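Local coordinates for protein rhamnosidase B (PDB 2OKX) that hydrolyses alpha-L-rhamnosides as a family 78 glycoside hydrolase, releasing L-rhamnose, probably with inversion of configuration at the anomeric carbon, at residues A[583-588]-A[803-808]; A[559-564]-A[589-594]; A[737-742]-A[750-755]. All coordinates share one frame; numbering follows the deposited sequence.

Contact 1 (A[583-588]-A[803-808]); sequences EALVNY and MSFFYY
In the (alpha/alpha)6 barrel characteristic of family 78 rhamnosidases, Phe805 of helix 801-813 reaches Leu585 and Val586 of helix 577-590, an example of a long aromatic side chain bridging helices whose backbones stay well apart. The nearest pair of CA atoms, Val586 CA and Phe805 CA, is still 10.5 Å apart; the phenylalanine side chain covers about half of that gap, and the Leu585 and Val586 methyls close the remainder. The CG of Phe805 lies anti to the backbone N (chi1 -166°), which directs the ring away from its own helix and toward the other. There it meets two neighbouring aliphatic residues in different ways. Leu585 approaches obliquely with one methyl, CD1, which sits 3.8 Å from Phe805 CZ. The two side chains slant across one another.

Aromatic residues surround this pair. Phe871 of helix 868-876 meets the rings of both Phe805 and Tyr808 edge-to-face, while Phe806, next along the helix, packs against Phe632 of helix 627-644. All three residues that touch are buried, and the join is wholly apolar. Val586 completes it from the edge of the Phe805 ring: its CG2 methyl lies near the ring plane, 4.2 Å from Phe805 CE2.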
ATOM      1  N   GLU A 583      -9.589  -0.926  10.255  1.00 18.54           N
ATOM      2  CA  GLU A 583     -10.062  -0.033   9.210  1.00 18.44           C
ATOM      3  C   GLU A 583     -11.560  -0.198   8.962  1.00 18.86           C
ATOM      4  O   GLU A 583     -12.254   0.779   8.704  1.00 17.76           O
ATOM      5  CB  GLU A 583      -9.276  -0.269   7.917  1.00 20.48           C
ATOM      6  CG  GLU A 583      -7.782  -0.002   8.059  1.00 21.16           C
ATOM      7  CD  GLU A 583      -6.999  -0.356   6.801  1.00 23.66           C
ATOM      8  OE1 GLU A 583      -7.109  -1.509   6.342  1.00 22.18           O
ATOM      9  OE2 GLU A 583      -6.272   0.516   6.279  1.00 24.04           O
ATOM     10  N   ALA A 584     -12.061  -1.426   9.057  1.00 17.65           N
ATOM     11  CA  ALA A 584     -13.484  -1.667   8.834  1.00 17.67           C
ATOM     12  C   ALA A 584     -14.317  -0.981   9.912  1.00 16.69           C
ATOM     13  O   ALA A 584     -15.317  -0.334   9.614  1.00 18.20           O
ATOM     14  CB  ALA A 584     -13.779  -3.180   8.820  1.00 17.67           C
ATOM     15  N   LEU A 585     -13.910  -1.135  11.167  1.00 17.14           N
ATOM     16  CA  LEU A 585     -14.640  -0.520  12.274  1.00 17.63           C
ATOM     17  C   LEU A 585     -14.666   1.002  12.173  1.00 18.47           C
ATOM     18  O   LEU A 585     -15.704   1.627  12.409  1.00 17.43           O
ATOM     19  CB  LEU A 585     -14.024  -0.929  13.612  1.00 19.12           C
ATOM     20  CG  LEU A 585     -14.166  -2.408  13.990  1.00 20.46           C
ATOM     21  CD1 LEU A 585     -13.386  -2.679  15.262  1.00 20.16           C
ATOM     22  CD2 LEU A 585     -15.635  -2.758  14.175  1.00 19.33           C
ATOM     23  N   VAL A 586     -13.529   1.609  11.847  1.00 14.44           N
ATOM     24  CA  VAL A 586     -13.493   3.061  11.712  1.00 16.07           C
ATOM     25  C   VAL A 586     -14.439   3.452  10.583  1.00 16.10           C
ATOM     26  O   VAL A 586     -15.219   4.398  10.702  1.00 17.12           O
ATOM     27  CB  VAL A 586     -12.081   3.562  11.389  1.00 15.61           C
ATOM     28  CG1 VAL A 586     -12.092   5.068  11.192  1.00 14.22           C
ATOM     29  CG2 VAL A 586     -11.138   3.184  12.521  1.00 16.84           C
ATOM     30  N   ASN A 587     -14.372   2.702   9.492  1.00 15.94           N
ATOM     31  CA  ASN A 587     -15.230   2.936   8.338  1.00 16.26           C
ATOM     32  C   ASN A 587     -16.714   2.923   8.721  1.00 14.27           C
ATOM     33  O   ASN A 587     -17.488   3.761   8.257  1.00 14.47           O
ATOM     34  CB  ASN A 587     -14.959   1.866   7.275  1.00 15.93           C
ATOM     35  CG  ASN A 587     -16.166   1.593   6.402  1.00 18.30           C
ATOM     36  OD1 ASN A 587     -16.614   2.456   5.648  1.00 18.23           O
ATOM     37  ND2 ASN A 587     -16.708   0.381   6.508  1.00 16.32           N
ATOM     38  N   TYR A 588     -17.110   1.974   9.564  1.00 15.16           N
ATOM     39  CA  TYR A 588     -18.512   1.881   9.981  1.00 15.55           C
ATOM     40  C   TYR A 588     -18.978   3.181  10.627  1.00 15.72           C
ATOM     41  O   TYR A 588     -20.114   3.619  10.429  1.00 14.50           O
ATOM     42  CB  TYR A 588     -18.706   0.728  10.987  1.00 15.67           C
ATOM     43  CG  TYR A 588     -18.486  -0.663  10.429  1.00 15.21           C
ATOM     44  CD1 TYR A 588     -18.006  -1.687  11.243  1.00 16.12           C
ATOM     45  CD2 TYR A 588     -18.757  -0.959   9.093  1.00 17.61           C
ATOM     46  CE1 TYR A 588     -17.790  -2.966  10.748  1.00 18.36           C
ATOM     47  CE2 TYR A 588     -18.549  -2.245   8.582  1.00 19.56           C
ATOM     48  CZ  TYR A 588     -18.059  -3.240   9.417  1.00 19.32           C
ATOM     49  OH  TYR A 588     -17.803  -4.499   8.921  1.00 19.84           O
ATOM     50  N   MET A 803      -1.542  -0.758  17.659  1.00 22.86           N
ATOM     51  CA  MET A 803      -1.617  -1.406  18.959  1.00 23.64           C
ATOM     52  C   MET A 803      -2.444  -0.532  19.901  1.00 22.54           C
ATOM     53  O   MET A 803      -3.145  -1.044  20.771  1.00 22.68           O
ATOM     54  CB  MET A 803      -0.204  -1.615  19.514  1.00 25.08           C
ATOM     55  CG  MET A 803      -0.132  -2.403  20.816  1.00 26.91           C
ATOM     56  SD  MET A 803      -0.823  -4.077  20.717  1.00 28.67           S
ATOM     57  CE  MET A 803      -1.890  -4.061  22.176  1.00 29.88           C
ATOM     58  N   SER A 804      -2.365   0.786  19.722  1.00 21.27           N
ATOM     59  CA  SER A 804      -3.138   1.707  20.554  1.00 20.04           C
ATOM     60  C   SER A 804      -4.628   1.379  20.460  1.00 19.50           C
ATOM     61  O   SER A 804      -5.364   1.520  21.434  1.00 18.67           O
ATOM     62  CB  SER A 804      -2.917   3.160  20.113  1.00 21.05           C
ATOM     63  OG  SER A 804      -1.643   3.644  20.509  1.00 19.35           O
ATOM     64  N   PHE A 805      -5.066   0.936  19.285  1.00 18.61           N
ATOM     65  CA  PHE A 805      -6.474   0.600  19.072  1.00 19.78           C
ATOM     66  C   PHE A 805      -6.917  -0.473  20.060  1.00 21.23           C
ATOM     67  O   PHE A 805      -7.961  -0.347  20.705  1.00 20.83           O
ATOM     68  CB  PHE A 805      -6.692   0.102  17.638  1.00 17.88           C
ATOM     69  CG  PHE A 805      -8.141   0.045  17.224  1.00 17.54           C
ATOM     70  CD1 PHE A 805      -9.025  -0.840  17.835  1.00 18.78           C
ATOM     71  CD2 PHE A 805      -8.615   0.869  16.207  1.00 19.01           C
ATOM     72  CE1 PHE A 805     -10.364  -0.906  17.441  1.00 18.59           C
ATOM     73  CE2 PHE A 805      -9.949   0.815  15.801  1.00 16.86           C
ATOM     74  CZ  PHE A 805     -10.827  -0.076  16.419  1.00 18.84           C
ATOM     75  N   PHE A 806      -6.124  -1.532  20.167  1.00 21.15           N
ATOM     76  CA  PHE A 806      -6.436  -2.622  21.082  1.00 22.58           C
ATOM     77  C   PHE A 806      -6.374  -2.114  22.519  1.00 21.29           C
ATOM     78  O   PHE A 806      -7.173  -2.515  23.365  1.00 20.97           O
ATOM     79  CB  PHE A 806      -5.454  -3.781  20.867  1.00 25.06           C
ATOM     80  CG  PHE A 806      -5.558  -4.413  19.504  1.00 28.07           C
ATOM     81  CD1 PHE A 806      -6.719  -5.071  19.115  1.00 30.98           C
ATOM     82  CD2 PHE A 806      -4.502  -4.334  18.600  1.00 31.27           C
ATOM     83  CE1 PHE A 806      -6.832  -5.642  17.842  1.00 33.45           C
ATOM     84  CE2 PHE A 806      -4.603  -4.901  17.326  1.00 32.78           C
ATOM     85  CZ  PHE A 806      -5.768  -5.554  16.946  1.00 32.32           C
ATOM     86  N   TYR A 807      -5.436  -1.213  22.786  1.00 21.17           N
ATOM     87  CA  TYR A 807      -5.285  -0.639  24.120  1.00 20.76           C
ATOM     88  C   TYR A 807      -6.548   0.141  24.503  1.00 20.93           C
ATOM     89  O   TYR A 807      -7.015   0.067  25.645  1.00 19.20           O
ATOM     90  CB  TYR A 807      -4.055   0.273  24.147  1.00 22.81           C
ATOM     91  CG  TYR A 807      -3.827   1.009  25.451  1.00 22.45           C
ATOM     92  CD1 TYR A 807      -3.842   0.336  26.676  1.00 24.58           C
ATOM     93  CD2 TYR A 807      -3.573   2.375  25.455  1.00 23.94           C
ATOM     94  CE1 TYR A 807      -3.607   1.016  27.871  1.00 24.66           C
ATOM     95  CE2 TYR A 807      -3.335   3.061  26.638  1.00 25.42           C
ATOM     96  CZ  TYR A 807      -3.355   2.376  27.841  1.00 25.47           C
ATOM     97  OH  TYR A 807      -3.113   3.065  29.001  1.00 26.50           O
ATOM     98  N   TYR A 808      -7.103   0.879  23.546  1.00 18.88           N
ATOM     99  CA  TYR A 808      -8.313   1.656  23.806  1.00 18.78           C
ATOM    100  C   TYR A 808      -9.509   0.733  24.039  1.00 19.10           C
ATOM    101  O   TYR A 808     -10.384   1.035  24.853  1.00 19.32           O
ATOM    102  CB  TYR A 808      -8.596   2.624  22.649  1.00 16.23           C
ATOM    103  CG  TYR A 808      -7.506   3.665  22.430  1.00 16.87           C
ATOM    104  CD1 TYR A 808      -6.596   3.982  23.440  1.00 18.35           C
ATOM    105  CD2 TYR A 808      -7.393   4.339  21.211  1.00 19.34           C
ATOM    106  CE1 TYR A 808      -5.592   4.948  23.241  1.00 17.94           C
ATOM    107  CE2 TYR A 808      -6.399   5.302  21.003  1.00 19.56           C
ATOM    108  CZ  TYR A 808      -5.504   5.600  22.019  1.00 18.98           C
ATOM    109  OH  TYR A 808      -4.528   6.553  21.814  1.00 17.84           O
TER

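Contact 2 (A[559-564]-A[589-594]); sequences LCMEDT and YVFGET
Met561 and Phe591 form a Met-aromatic contact between the segment after helix 544-559 and the end of helix 577-590, both in the barrel domain. It illustrates how a flexible thioether can join two connections through side chains alone, without a shared backbone bond. The CB of Met561 leaves the main chain toward the 589-594 segment, and CB and CG serve as a spacer. CG lies beside the backbone N (chi1 -74°) and the chain stays extended through the next torsion, so that the sulfur is the first atom to reach the ring. SD lies 3.8 Å from Phe591 CD2 and 4.0 Å from Phe591 CE2, near the CD2-CE2 bond. Measured to the ring centroid, SD stands at 4.8 Å, 63° off the normal, an oblique placing. The two side chains run past each other in opposite directions.

At SD the chain bends (chi3 78°), turning the terminal methyl away from the ring. CE packs against Asn587 OD1 and lies 4.4 Å from Glu593 CB. The Phe591 ring is covered on one face by its neighbour Val590, whose CG2 stands 3.4 Å above the plane, offset toward the rim.

In the surrounding fold, Phe591 rests on Thr557 and Arg558 of helix 544-559, and Met561 on Ile596 of helix 595-603, while the Met561 backbone is hydrogen-bonded to Tyr531. The sulfur and ring thus lie where the end of helix 577-590, the start of helix 595-603 and helix 544-559 come together.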
ATOM      1  N   LEU A 559      -8.322   7.498   2.321  1.00 16.91           N
ATOM      2  CA  LEU A 559      -7.206   7.201   1.427  1.00 17.20           C
ATOM      3  C   LEU A 559      -6.761   5.743   1.432  1.00 18.12           C
ATOM      4  O   LEU A 559      -6.070   5.297   0.511  1.00 18.34           O
ATOM      5  CB  LEU A 559      -6.010   8.099   1.755  1.00 17.51           C
ATOM      6  CG  LEU A 559      -6.208   9.612   1.647  1.00 15.93           C
ATOM      7  CD1 LEU A 559      -4.857  10.279   1.855  1.00 15.49           C
ATOM      8  CD2 LEU A 559      -6.788   9.995   0.283  1.00 16.09           C
ATOM      9  N   CYS A 560      -7.144   5.004   2.466  1.00 16.26           N
ATOM     10  CA  CYS A 560      -6.785   3.599   2.562  1.00 17.66           C
ATOM     11  C   CYS A 560      -7.940   2.707   2.136  1.00 18.07           C
ATOM     12  O   CYS A 560      -7.994   1.532   2.495  1.00 17.77           O
ATOM     13  CB  CYS A 560      -6.353   3.248   3.984  1.00 16.66           C
ATOM     14  SG  CYS A 560      -4.757   3.967   4.426  1.00 18.79           S
ATOM     15  N   MET A 561      -8.870   3.284   1.380  1.00 18.45           N
ATOM     16  CA  MET A 561     -10.009   2.541   0.861  1.00 18.56           C
ATOM     17  C   MET A 561      -9.989   2.662  -0.661  1.00 19.78           C
ATOM     18  O   MET A 561     -10.386   3.688  -1.218  1.00 19.29           O
ATOM     19  CB  MET A 561     -11.328   3.093   1.422  1.00 19.49           C
ATOM     20  CG  MET A 561     -11.587   2.724   2.880  1.00 18.61           C
ATOM     21  SD  MET A 561     -13.050   3.515   3.609  1.00 20.39           S
ATOM     22  CE  MET A 561     -14.377   2.514   2.920  1.00 18.34           C
ATOM     23  N   GLU A 562      -9.485   1.623  -1.323  1.00 20.30           N
ATOM     24  CA  GLU A 562      -9.424   1.576  -2.783  1.00 20.03           C
ATOM     25  C   GLU A 562     -10.462   0.525  -3.165  1.00 21.12           C
ATOM     26  O   GLU A 562     -11.576   0.548  -2.647  1.00 22.11           O
ATOM     27  CB  GLU A 562      -8.029   1.134  -3.247  1.00 20.25           C
ATOM     28  CG  GLU A 562      -6.892   2.033  -2.759  1.00 20.60           C
ATOM     29  CD  GLU A 562      -5.534   1.639  -3.317  1.00 23.04           C
ATOM     30  OE1 GLU A 562      -4.535   2.283  -2.934  1.00 19.24           O
ATOM     31  OE2 GLU A 562      -5.459   0.691  -4.134  1.00 19.62           O
ATOM     32  N   ASP A 563     -10.106  -0.396  -4.058  1.00 20.90           N
ATOM     33  CA  ASP A 563     -11.036  -1.461  -4.431  1.00 21.64           C
ATOM     34  C   ASP A 563     -11.105  -2.421  -3.239  1.00 22.08           C
ATOM     35  O   ASP A 563     -12.001  -3.264  -3.141  1.00 22.93           O
ATOM     36  CB  ASP A 563     -10.548  -2.186  -5.684  1.00 22.74           C
ATOM     37  CG  ASP A 563      -9.167  -2.768  -5.513  1.00 23.02           C
ATOM     38  OD1 ASP A 563      -9.054  -4.009  -5.422  1.00 23.97           O
ATOM     39  OD2 ASP A 563      -8.197  -1.979  -5.458  1.00 23.43           O
ATOM     40  N   THR A 564     -10.137  -2.276  -2.338  1.00 20.24           N
ATOM     41  CA  THR A 564     -10.065  -3.056  -1.105  1.00 20.03           C
ATOM     42  C   THR A 564      -9.453  -2.108  -0.083  1.00 20.12           C
ATOM     43  O   THR A 564      -8.957  -1.041  -0.448  1.00 18.41           O
ATOM     44  CB  THR A 564      -9.095  -4.259  -1.203  1.00 21.58           C
ATOM     45  OG1 THR A 564      -7.764  -3.775  -1.427  1.00 21.52           O
ATOM     46  CG2 THR A 564      -9.496  -5.202  -2.330  1.00 19.93           C
ATOM     47  N   TYR A 589     -18.103   3.800  11.411  1.00 15.92           N
ATOM     48  CA  TYR A 589     -18.485   5.032  12.083  1.00 16.06           C
ATOM     49  C   TYR A 589     -18.331   6.314  11.274  1.00 16.69           C
ATOM     50  O   TYR A 589     -19.120   7.242  11.446  1.00 16.43           O
ATOM     51  CB  TYR A 589     -17.735   5.165  13.413  1.00 16.02           C
ATOM     52  CG  TYR A 589     -18.411   4.424  14.553  1.00 15.05           C
ATOM     53  CD1 TYR A 589     -18.459   3.033  14.574  1.00 14.24           C
ATOM     54  CD2 TYR A 589     -19.034   5.120  15.591  1.00 16.05           C
ATOM     55  CE1 TYR A 589     -19.116   2.346  15.601  1.00 15.96           C
ATOM     56  CE2 TYR A 589     -19.693   4.443  16.625  1.00 14.53           C
ATOM     57  CZ  TYR A 589     -19.728   3.059  16.620  1.00 16.77           C
ATOM     58  OH  TYR A 589     -20.372   2.384  17.633  1.00 18.34           O
ATOM     59  N   VAL A 590     -17.344   6.376  10.387  1.00 16.30           N
ATOM     60  CA  VAL A 590     -17.146   7.601   9.615  1.00 16.19           C
ATOM     61  C   VAL A 590     -17.758   7.620   8.214  1.00 15.90           C
ATOM     62  O   VAL A 590     -18.089   8.693   7.706  1.00 15.63           O
ATOM     63  CB  VAL A 590     -15.645   7.957   9.508  1.00 18.94           C
ATOM     64  CG1 VAL A 590     -15.014   7.946  10.898  1.00 16.83           C
ATOM     65  CG2 VAL A 590     -14.936   6.998   8.580  1.00 21.04           C
ATOM     66  N   PHE A 591     -17.918   6.450   7.595  1.00 14.87           N
ATOM     67  CA  PHE A 591     -18.495   6.375   6.250  1.00 15.55           C
ATOM     68  C   PHE A 591     -19.734   5.483   6.145  1.00 15.42           C
ATOM     69  O   PHE A 591     -20.713   5.857   5.499  1.00 16.31           O
ATOM     70  CB  PHE A 591     -17.444   5.894   5.245  1.00 14.69           C
ATOM     71  CG  PHE A 591     -16.256   6.802   5.132  1.00 16.18           C
ATOM     72  CD1 PHE A 591     -16.424   8.157   4.882  1.00 16.55           C
ATOM     73  CD2 PHE A 591     -14.966   6.299   5.276  1.00 17.50           C
ATOM     74  CE1 PHE A 591     -15.325   9.005   4.775  1.00 18.90           C
ATOM     75  CE2 PHE A 591     -13.859   7.136   5.171  1.00 15.86           C
ATOM     76  CZ  PHE A 591     -14.040   8.492   4.920  1.00 17.00           C
ATOM     77  N   GLY A 592     -19.675   4.305   6.759  1.00 15.91           N
ATOM     78  CA  GLY A 592     -20.805   3.385   6.736  1.00 17.87           C
ATOM     79  C   GLY A 592     -20.865   2.402   5.575  1.00 20.87           C
ATOM     80  O   GLY A 592     -21.904   1.783   5.339  1.00 19.01           O
ATOM     81  N   GLU A 593     -19.768   2.239   4.843  1.00 20.13           N
ATOM     82  CA  GLU A 593     -19.779   1.315   3.717  1.00 21.62           C
ATOM     83  C   GLU A 593     -19.643  -0.130   4.180  1.00 21.01           C
ATOM     84  O   GLU A 593     -18.975  -0.418   5.178  1.00 20.59           O
ATOM     85  CB  GLU A 593     -18.665   1.675   2.725  0.58 22.15           C
ATOM     86  CG  GLU A 593     -18.835   3.059   2.084  0.58 22.55           C
ATOM     87  CD  GLU A 593     -20.213   3.261   1.460  0.58 20.34           C
ATOM     88  OE1 GLU A 593     -20.610   2.464   0.589  0.58 20.71           O
ATOM     89  OE2 GLU A 593     -20.907   4.223   1.838  0.58 24.33           O
ATOM     90  N   THR A 594     -20.292  -1.041   3.461  1.00 19.96           N
ATOM     91  CA  THR A 594     -20.243  -2.453   3.821  1.00 20.04           C
ATOM     92  C   THR A 594     -19.746  -3.374   2.711  1.00 20.24           C
ATOM     93  O   THR A 594     -19.090  -4.375   2.988  1.00 20.17           O
ATOM     94  CB  THR A 594     -21.633  -2.956   4.270  1.00 21.37           C
ATOM     95  OG1 THR A 594     -22.587  -2.695   3.238  1.00 18.71           O
ATOM     96  CG2 THR A 594     -22.070  -2.253   5.548  1.00 21.62           C
TER

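Contact 3 (A[737-742]-A[750-755]); sequences NAVLWD and DCIHAD
Leu740 and Cys751 bring the two backbones nearest, with 7.4 Å between Leu740 CA and Cys751 CA, at a place where one segment lies at the end of helix 723-739 and the other at the end of strand 747-752. Across this gap the side chains that meet are Val739 and Leu740 on one side and Ile752 on the other. Ile752 is the centre of the group. Its CB points toward the opposite segment, and the branch from CG1 to CD1 runs on extended (chi2 -178°), so its terminal methyl touches both partners. CD1 lies 3.8 Å from Val739 CG1 and 3.7 Å from Leu740 CD2.

The two partners approach differently. Val739 presents a single methyl, CG1, held anti to its own nitrogen (chi1 -175°), and its side chain stands at about a right angle to that of Ile752. Leu740 slants across the isoleucine branch: its CD2 is also 3.7 Å from Ile752 CG1, so one leucine methyl covers two successive carbons of the branch.

These residues sit at the open end of a beta hairpin, in which strand 741-742 runs antiparallel to strand 747-752 and short strand 694-695 pairs with the other side of the latter. The apolar cluster therefore joins the end of a helix to the hairpin that follows it, as Leu740, bonded through its backbone to Ile749, begins the pairing. Beyond the cluster the side chains have polar partners: Asp750, whose CB is directed away from the 737-742 segment, is hydrogen-bonded to Ser763, Thr766 and the backbone of Asp688, and His753 ND1 to Glu692. The sulfur of Cys751, whose CB likewise points away, rides over one face of the His753 ring, 3.9 Å above its plane and offset toward the rim.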
ATOM      1  N   ASN A 737      -2.479 -19.666  31.355  1.00 40.61           N
ATOM      2  CA  ASN A 737      -2.414 -19.166  32.725  1.00 41.38           C
ATOM      3  C   ASN A 737      -1.497 -20.023  33.594  1.00 42.01           C
ATOM      4  O   ASN A 737      -0.891 -19.532  34.545  1.00 41.36           O
ATOM      5  CB  ASN A 737      -3.814 -19.129  33.350  1.00 41.03           C
ATOM      6  CG  ASN A 737      -4.614 -17.907  32.929  1.00 39.71           C
ATOM      7  OD1 ASN A 737      -4.198 -16.773  33.163  1.00 39.61           O
ATOM      8  ND2 ASN A 737      -5.769 -18.135  32.316  1.00 37.79           N
ATOM      9  N   ALA A 738      -1.398 -21.303  33.254  1.00 43.50           N
ATOM     10  CA  ALA A 738      -0.569 -22.238  34.006  1.00 44.79           C
ATOM     11  C   ALA A 738       0.916 -22.158  33.661  1.00 45.58           C
ATOM     12  O   ALA A 738       1.769 -22.379  34.519  1.00 47.23           O
ATOM     13  CB  ALA A 738      -1.070 -23.661  33.785  1.00 44.13           C
ATOM     14  N   VAL A 739       1.223 -21.828  32.410  1.00 45.43           N
ATOM     15  CA  VAL A 739       2.610 -21.766  31.963  1.00 45.23           C
ATOM     16  C   VAL A 739       3.193 -20.373  31.729  1.00 45.75           C
ATOM     17  O   VAL A 739       4.213 -20.008  32.316  1.00 45.62           O
ATOM     18  CB  VAL A 739       2.788 -22.574  30.653  1.00 44.98           C
ATOM     19  CG1 VAL A 739       4.257 -22.601  30.248  1.00 44.73           C
ATOM     20  CG2 VAL A 739       2.245 -23.985  30.833  1.00 44.51           C
ATOM     21  N   LEU A 740       2.539 -19.601  30.867  1.00 46.52           N
ATOM     22  CA  LEU A 740       3.014 -18.271  30.497  1.00 46.59           C
ATOM     23  C   LEU A 740       2.940 -17.145  31.526  1.00 47.49           C
ATOM     24  O   LEU A 740       3.327 -16.014  31.230  1.00 48.26           O
ATOM     25  CB  LEU A 740       2.314 -17.840  29.209  1.00 45.24           C
ATOM     26  CG  LEU A 740       2.604 -18.793  28.045  1.00 45.43           C
ATOM     27  CD1 LEU A 740       1.802 -18.393  26.819  1.00 43.48           C
ATOM     28  CD2 LEU A 740       4.100 -18.777  27.745  1.00 43.20           C
ATOM     29  N   TRP A 741       2.463 -17.438  32.731  1.00 48.38           N
ATOM     30  CA  TRP A 741       2.371 -16.410  33.764  1.00 48.59           C
ATOM     31  C   TRP A 741       3.546 -16.455  34.740  1.00 49.56           C
ATOM     32  O   TRP A 741       3.999 -17.531  35.131  1.00 50.17           O
ATOM     33  CB  TRP A 741       1.049 -16.549  34.529  1.00 49.14           C
ATOM     34  CG  TRP A 741       0.916 -15.612  35.698  1.00 49.77           C
ATOM     35  CD1 TRP A 741       1.289 -15.853  36.990  1.00 50.18           C
ATOM     36  CD2 TRP A 741       0.382 -14.280  35.678  1.00 50.67           C
ATOM     37  NE1 TRP A 741       1.020 -14.757  37.777  1.00 49.75           N
ATOM     38  CE2 TRP A 741       0.463 -13.777  36.996  1.00 50.52           C
ATOM     39  CE3 TRP A 741      -0.155 -13.461  34.673  1.00 50.07           C
ATOM     40  CZ2 TRP A 741       0.026 -12.490  37.339  1.00 49.83           C
ATOM     41  CZ3 TRP A 741      -0.591 -12.182  35.014  1.00 49.42           C
ATOM     42  CH2 TRP A 741      -0.496 -11.711  36.337  1.00 49.70           C
ATOM     43  N   ASP A 742       4.040 -15.280  35.119  1.00 50.12           N
ATOM     44  CA  ASP A 742       5.153 -15.172  36.059  1.00 51.30           C
ATOM     45  C   ASP A 742       4.646 -14.574  37.369  1.00 52.87           C
ATOM     46  O   ASP A 742       4.149 -13.448  37.393  1.00 51.96           O
ATOM     47  CB  ASP A 742       6.255 -14.277  35.490  1.00 50.04           C
ATOM     48  CG  ASP A 742       7.515 -14.293  36.339  1.00 49.46           C
ATOM     49  OD1 ASP A 742       8.187 -15.344  36.381  1.00 48.50           O
ATOM     50  OD2 ASP A 742       7.834 -13.262  36.969  1.00 49.74           O
ATOM     51  N   ASP A 750       6.498 -12.598  27.418  1.00 34.42           N
ATOM     52  CA  ASP A 750       6.327 -12.440  25.981  1.00 33.45           C
ATOM     53  C   ASP A 750       6.336 -13.755  25.220  1.00 33.96           C
ATOM     54  O   ASP A 750       5.564 -13.929  24.275  1.00 32.32           O
ATOM     55  CB  ASP A 750       7.403 -11.515  25.411  1.00 33.61           C
ATOM     56  CG  ASP A 750       6.962 -10.066  25.371  1.00 34.23           C
ATOM     57  OD1 ASP A 750       5.833  -9.771  25.823  1.00 32.75           O
ATOM     58  OD2 ASP A 750       7.743  -9.221  24.884  1.00 36.42           O
ATOM     59  N   CYS A 751       7.195 -14.686  25.626  1.00 33.95           N
ATOM     60  CA  CYS A 751       7.265 -15.961  24.925  1.00 35.79           C
ATOM     61  C   CYS A 751       8.146 -17.006  25.595  1.00 36.29           C
ATOM     62  O   CYS A 751       8.732 -16.782  26.656  1.00 36.40           O
ATOM     63  CB  CYS A 751       7.807 -15.741  23.514  1.00 35.35           C
ATOM     64  SG  CYS A 751       9.586 -15.358  23.495  1.00 37.48           S
ATOM     65  N   ILE A 752       8.212 -18.156  24.935  1.00 37.62           N
ATOM     66  CA  ILE A 752       9.042 -19.280  25.339  1.00 39.49           C
ATOM     67  C   ILE A 752       9.794 -19.611  24.055  1.00 39.80           C
ATOM     68  O   ILE A 752       9.191 -20.014  23.058  1.00 39.52           O
ATOM     69  CB  ILE A 752       8.213 -20.513  25.764  1.00 38.72           C
ATOM     70  CG1 ILE A 752       7.485 -20.232  27.079  1.00 39.21           C
ATOM     71  CG2 ILE A 752       9.131 -21.724  25.924  1.00 39.73           C
ATOM     72  CD1 ILE A 752       6.682 -21.412  27.599  1.00 38.74           C
ATOM     73  N   HIS A 753      11.105 -19.414  24.080  1.00 40.94           N
ATOM     74  CA  HIS A 753      11.939 -19.667  22.916  1.00 42.63           C
ATOM     75  C   HIS A 753      11.978 -21.131  22.497  1.00 43.62           C
ATOM     76  O   HIS A 753      11.524 -22.012  23.225  1.00 44.21           O
ATOM     77  CB  HIS A 753      13.347 -19.146  23.189  1.00 41.94           C
ATOM     78  CG  HIS A 753      13.412 -17.657  23.324  1.00 43.34           C
ATOM     79  ND1 HIS A 753      13.445 -16.810  22.237  1.00 42.39           N
ATOM     80  CD2 HIS A 753      13.403 -16.861  24.420  1.00 42.57           C
ATOM     81  CE1 HIS A 753      13.455 -15.558  22.656  1.00 42.68           C
ATOM     82  NE2 HIS A 753      13.427 -15.561  23.977  1.00 43.20           N
ATOM     83  N   ALA A 754      12.520 -21.376  21.309  1.00 44.58           N
ATOM     84  CA  ALA A 754      12.619 -22.720  20.763  1.00 45.97           C
ATOM     85  C   ALA A 754      13.366 -23.678  21.689  1.00 46.68           C
ATOM     86  O   ALA A 754      12.980 -24.836  21.828  1.00 47.60           O
ATOM     87  CB  ALA A 754      13.300 -22.674  19.398  1.00 45.98           C
ATOM     88  N   ASP A 755      14.431 -23.193  22.321  1.00 47.40           N
ATOM     89  CA  ASP A 755      15.219 -24.026  23.223  1.00 48.14           C
ATOM     90  C   ASP A 755      14.564 -24.166  24.591  1.00 48.45           C
ATOM     91  O   ASP A 755      15.174 -24.678  25.532  1.00 48.91           O
ATOM     92  CB  ASP A 755      16.635 -23.457  23.380  1.00 48.54           C
ATOM     93  CG  ASP A 755      16.643 -22.038  23.914  1.00 49.82           C
ATOM     94  OD1 ASP A 755      17.747 -21.493  24.133  1.00 49.51           O
ATOM     95  OD2 ASP A 755      15.549 -21.465  24.111  1.00 49.25           O
TER

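In the fold
Followed from the N terminus, the chain enters contact 2 at 559-564 and contact 1 at 583-588 before contact 2 closes at 589-594. Contact 2, with 24 residues between its segments, ties the connection after helix 544-559 to the end of helix 577-590. The two loops therefore cross. They share helix 577-590 and touch directly, Asn587 ND2 lying 2.7 Å from Glu593 O in a probable hydrogen bond. The much longer loop of contact 1, about half helical, then closes at 803-808, tying an early barrel helix to a late one. Nested inside it, contact 3 closes the short hairpin between 737-742 and 750-755, its centre about 28 Å from that of contact 1.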